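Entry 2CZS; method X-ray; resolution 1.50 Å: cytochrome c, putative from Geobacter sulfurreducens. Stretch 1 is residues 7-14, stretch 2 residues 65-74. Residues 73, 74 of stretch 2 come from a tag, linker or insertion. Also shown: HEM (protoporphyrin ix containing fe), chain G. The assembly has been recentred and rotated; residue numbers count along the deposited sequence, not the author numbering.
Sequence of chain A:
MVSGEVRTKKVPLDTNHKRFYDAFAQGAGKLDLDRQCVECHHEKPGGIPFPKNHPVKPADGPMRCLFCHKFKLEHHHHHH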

# COMPACT_ATOMS: atom_id res chain seq x y z
N ARG A 7 10.91 5.38 -11.73
CA ARG A 7 9.81 5.75 -10.84
C ARG A 7 9.11 4.51 -10.31
O ARG A 7 8.87 3.55 -11.05
N THR A 8 8.79 4.51 -9.02
CA THR A 8 8.04 3.39 -8.44
C THR A 8 6.54 3.70 -8.51
O THR A 8 6.11 4.86 -8.43
N LYS A 9 5.76 2.65 -8.72
CA LYS A 9 4.38 2.83 -9.09
C LYS A 9 3.49 3.39 -7.98
O LYS A 9 3.64 3.07 -6.77
N LYS A 10 2.58 4.28 -8.40
CA LYS A 10 1.66 4.90 -7.47
C LYS A 10 0.48 3.98 -7.22
O LYS A 10 0.27 3.01 -7.94
N VAL A 11 -0.27 4.27 -6.15
CA VAL A 11 -1.45 3.50 -5.85
C VAL A 11 -2.52 3.72 -6.93
O VAL A 11 -2.88 4.86 -7.18
N PRO A 12 -3.00 2.65 -7.58
CA PRO A 12 -4.06 2.85 -8.59
C PRO A 12 -5.29 3.58 -8.06
O PRO A 12 -5.73 3.30 -6.95
N LEU A 13 -5.82 4.54 -8.83
CA LEU A 13 -7.10 5.12 -8.48
C LEU A 13 -8.17 4.33 -9.17
O LEU A 13 -8.56 4.61 -10.32
N ASP A 14 -8.62 3.31 -8.45
CA ASP A 14 -9.60 2.37 -9.00
C ASP A 14 -10.46 1.84 -7.88
O ASP A 14 -10.28 2.26 -6.75
N CYS A 65 4.02 0.73 2.96
CA CYS A 65 3.68 0.78 1.52
C CYS A 65 3.69 2.20 0.99
O CYS A 65 4.24 2.48 -0.10
N LEU A 66 3.04 3.09 1.73
CA LEU A 66 2.72 4.43 1.28
C LEU A 66 3.91 5.33 1.32
O LEU A 66 3.83 6.45 0.84
N PHE A 67 5.01 4.83 1.85
CA PHE A 67 6.24 5.60 1.90
C PHE A 67 6.89 5.54 0.52
O PHE A 67 7.42 6.56 0.03
N CYS A 68 6.84 4.36 -0.11
CA CYS A 68 7.39 4.19 -1.46
C CYS A 68 6.38 4.33 -2.57
O CYS A 68 6.73 4.75 -3.67
N HIS A 69 5.14 3.93 -2.30
CA HIS A 69 4.08 3.99 -3.32
C HIS A 69 3.13 5.12 -2.95
O HIS A 69 2.26 4.97 -2.08
N LYS A 70 3.35 6.27 -3.58
CA LYS A 70 2.51 7.44 -3.34
C LYS A 70 1.10 7.29 -3.88
O LYS A 70 0.87 6.60 -4.88
N PHE A 71 0.13 7.90 -3.23
CA PHE A 71 -1.17 8.10 -3.86
C PHE A 71 -0.99 9.05 -5.03
O PHE A 71 -0.15 9.94 -4.98
N LYS A 72 -1.81 8.86 -6.07
CA LYS A 72 -1.92 9.87 -7.13
C LYS A 72 -2.80 10.99 -6.60
O LYS A 72 -3.30 10.92 -5.48
N LEU A 73 -2.99 12.01 -7.43
CA LEU A 73 -3.82 13.17 -7.06
C LEU A 73 -3.27 13.93 -5.84
O LEU A 73 -4.02 14.54 -5.08
N GLU A 74 -1.95 13.88 -5.65
CA GLU A 74 -1.40 14.51 -4.45
C GLU A 74 -0.61 15.80 -4.65
O GLU A 74 -0.11 16.10 -5.73

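The contact is organised around a heme ligand. Cys65 and Cys68, both with chi1 in m, bond covalently to the heme, Cys65 SG to HEM CAB at 1.7 Å and Cys68 SG to HEM CAC at 2.1 Å, while His69 NE2 binds HEM FE at 2.0 Å, as expected of a c-type cytochrome. His69 adopts m, with chi2 at -77°, and its CA-to-CB bond runs sideways to the extended first stretch. This orientation puts one ring nitrogen on the metal and leaves the other for stretch 1: His69 ND1 donates to Lys9 O at 2.7 Å with an angle of 153°, and the oxygen lies at the ring edge, near its plane. A backbone carbonyl thus helps fix the rotation of the ring about its bond to iron.

Lys9 supplies more than that carbonyl. Its backbone amide, Lys9 N, gives a nearly linear bond of 2.7 Å to the propionate oxygen HEM O2D, and its side chain, m at chi1 and t thereafter, extends away from stretch 2 so that Lys9 NZ reaches HEM O2A at 3.0 Å. One residue therefore holds both propionates and the iron-bound histidine.

Thr8 points toward stretch 2, and its chi1 of 128° lies between the usual wells. In this conformation Thr8 OG1 donates to Cys68 O at 3.1 Å. The hydroxyl also comes within 3.5 Å of the imidazole, measured from Thr8 OG1 to His69 ND1, but the angle is poor and no hydrogen bond forms. A water strengthens the junction: it donates to Thr8 O and to Cys68 O, and accepts from Lys70 N, each at 3.0 Å, joining polar backbone atoms that do not meet directly.

Val11 is the apolar centre of the contact. Buried and pointing toward stretch 2, it takes t, which places Val11 CG2 3.7 Å from Leu66 CD2. Leu66, in the mt rotamer, starts sideways, but its end comes nearer to meet the valine. Val11 CB also lies 4.1 Å from Phe71 CD2, even though the CA-to-CB bond of Phe71 points away; in its m rotamer the ring still offers Phe71 CD2 to the valine. The valine is held at this level by its own backbone, since Val11 N donates to Lys70 O at 2.9 Å and 162°.

The lysines contribute their aliphatic portions. Lys10, m then t, t and p, packs its base on stretch 2, with Lys10 CB 3.6 Å from Lys72 CG, while its end leads away. Lys72 is m with the remaining angles t, an extended chain that crosses the first stretch beside Val11 O, which lies 3.9 Å from Lys72 CG. Lys70 is less regular, with chi2 off at -32°; the bend turns the chain back so that Lys70 NZ donates to Leu66 O at 3.0 Å within its own stretch. Further along, Leu13, t and p, points toward stretch 2, where Leu13 CD2 meets Leu73 CD1 at 3.7 Å, but Leu73 belongs to the tag, so this pair carries no natural design rule.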

# COMPACT_ATOMS: atom_id res chain seq x y z
CB ARG A 7 8.82 6.65 -11.59
CG ARG A 7 9.39 8.00 -12.03
CD ARG A 7 8.62 8.54 -13.24
NE ARG A 7 9.20 9.78 -13.78
CZ ARG A 7 8.83 11.00 -13.42
NH1 ARG A 7 7.86 11.18 -12.52
NH2 ARG A 7 9.42 12.06 -13.97
CB THR A 8 8.59 2.92 -7.03
OG1 THR A 8 7.56 2.86 -6.03
CG2 THR A 8 9.77 3.72 -6.60
CB LYS A 9 3.82 1.55 -9.68
CG LYS A 9 4.49 1.17 -11.00
CD LYS A 9 4.07 -0.21 -11.45
CE LYS A 9 4.07 -0.33 -12.96
NZ LYS A 9 3.23 -1.50 -13.36
CB LYS A 10 1.19 6.25 -8.02
CG LYS A 10 2.23 7.34 -7.85
CD LYS A 10 1.91 8.57 -8.65
CE LYS A 10 2.87 9.69 -8.28
NZ LYS A 10 4.26 9.40 -8.74
CB VAL A 11 -2.02 3.89 -4.43
CG1 VAL A 11 -3.27 3.08 -4.10
CG2 VAL A 11 -0.97 3.71 -3.35
CB PRO A 12 -4.43 1.41 -8.99
CG PRO A 12 -3.23 0.66 -8.75
CD PRO A 12 -2.62 1.23 -7.50
CB LEU A 13 -7.23 6.61 -8.83
CG LEU A 13 -8.58 7.23 -8.41
CD1 LEU A 13 -8.90 7.08 -6.89
CD2 LEU A 13 -8.76 8.71 -8.91
CB ASP A 14 -8.92 1.24 -9.80
CG ASP A 14 -7.99 0.38 -8.96
OD1 ASP A 14 -7.25 -0.41 -9.58
OD2 ASP A 14 -8.02 0.46 -7.72
CB CYS A 65 2.29 0.21 1.27
SG CYS A 65 1.97 -1.39 2.02
CB LEU A 66 1.52 5.01 2.03
CG LEU A 66 0.21 4.27 1.69
CD1 LEU A 66 -0.88 4.72 2.67
CD2 LEU A 66 -0.22 4.50 0.21
CB PHE A 67 7.16 5.05 2.98
CG PHE A 67 8.41 5.83 3.13
CD1 PHE A 67 8.36 7.19 3.38
CD2 PHE A 67 9.65 5.19 3.04
CE1 PHE A 67 9.53 7.93 3.53
CE2 PHE A 67 10.83 5.94 3.19
CZ PHE A 67 10.76 7.29 3.42
CB CYS A 68 8.07 2.85 -1.58
SG CYS A 68 9.34 2.66 -0.30
CB HIS A 69 3.31 2.66 -3.45
CG HIS A 69 4.15 1.48 -3.79
ND1 HIS A 69 4.63 1.23 -5.07
CD2 HIS A 69 4.59 0.47 -3.01
CE1 HIS A 69 5.31 0.09 -5.04
NE2 HIS A 69 5.29 -0.39 -3.81
CB LYS A 70 3.16 8.72 -3.92
CG LYS A 70 4.53 9.09 -3.30
CD LYS A 70 4.67 8.72 -1.82
CE LYS A 70 4.18 9.78 -0.83
NZ LYS A 70 4.44 9.35 0.58
CB PHE A 71 -2.12 8.80 -2.90
CG PHE A 71 -2.60 7.94 -1.79
CD1 PHE A 71 -2.20 8.19 -0.49
CD2 PHE A 71 -3.45 6.86 -2.04
CE1 PHE A 71 -2.62 7.42 0.55
CE2 PHE A 71 -3.91 6.07 -1.01
CZ PHE A 71 -3.48 6.33 0.30
CB LYS A 72 -2.55 9.27 -8.37
CG LYS A 72 -1.79 8.13 -8.96
CD LYS A 72 -2.63 7.49 -10.02
CE LYS A 72 -1.85 6.47 -10.80
NZ LYS A 72 -2.64 5.96 -11.97
CB LEU A 73 -5.28 12.73 -6.81
CG LEU A 73 -6.03 11.88 -7.85
CD1 LEU A 73 -7.50 11.83 -7.48
CD2 LEU A 73 -5.87 12.38 -9.28
CB GLU A 74 -0.63 13.50 -3.59
CG GLU A 74 -1.53 12.78 -2.59
CD GLU A 74 -2.35 13.75 -1.73
OE1 GLU A 74 -1.76 14.45 -0.88
OE2 GLU A 74 -3.59 13.80 -1.90
CHA HEM G . 6.76 -3.24 -6.59
CHB HEM G . 3.03 -2.99 -3.58
CHC HEM G . 5.91 -1.79 0.04
CHD HEM G . 9.03 -0.32 -3.41
C1A HEM G . 5.50 -3.38 -6.09
C2A HEM G . 4.35 -3.98 -6.74
C3A HEM G . 3.33 -3.92 -5.89
C4A HEM G . 3.80 -3.27 -4.68
CMA HEM G . 1.89 -4.41 -6.11
CAA HEM G . 4.38 -4.58 -8.18
CBA HEM G . 4.26 -3.46 -9.21
CGA HEM G . 4.00 -4.01 -10.60
O1A HEM G . 3.17 -4.95 -10.75
O2A HEM G . 4.63 -3.50 -11.57
C1B HEM G . 3.45 -2.71 -2.32
C2B HEM G . 2.65 -2.80 -1.11
C3B HEM G . 3.48 -2.48 -0.10
C4B HEM G . 4.79 -2.19 -0.63
CMB HEM G . 1.14 -3.16 -1.03
CAB HEM G . 3.19 -2.47 1.42
CBB HEM G . 2.90 -3.74 1.88
C1C HEM G . 7.00 -1.21 -0.56
C2C HEM G . 8.07 -0.48 0.08
C3C HEM G . 8.92 -0.06 -0.86
C4C HEM G . 8.43 -0.51 -2.17
CMC HEM G . 8.11 -0.23 1.60
CAC HEM G . 10.21 0.75 -0.67
CBC HEM G . 11.06 0.47 0.33
C1D HEM G . 8.74 -0.99 -4.58
C2D HEM G . 9.53 -0.94 -5.81
C3D HEM G . 8.85 -1.85 -6.80
C4D HEM G . 7.70 -2.37 -6.09
CMD HEM G . 10.82 -0.12 -6.08
CAD HEM G . 9.27 -2.13 -8.26
CBD HEM G . 8.86 -0.88 -9.05
CGD HEM G . 7.35 -0.76 -9.13
O1D HEM G . 6.73 -1.63 -9.79
O2D HEM G . 6.79 0.20 -8.52
NA HEM G . 5.11 -2.97 -4.83
NB HEM G . 4.74 -2.38 -2.00
NC HEM G . 7.28 -1.21 -1.93
ND HEM G . 7.68 -1.83 -4.80
FE HEM G . 6.23 -2.10 -3.35
O HOH W 1 5.27 6.19 -5.91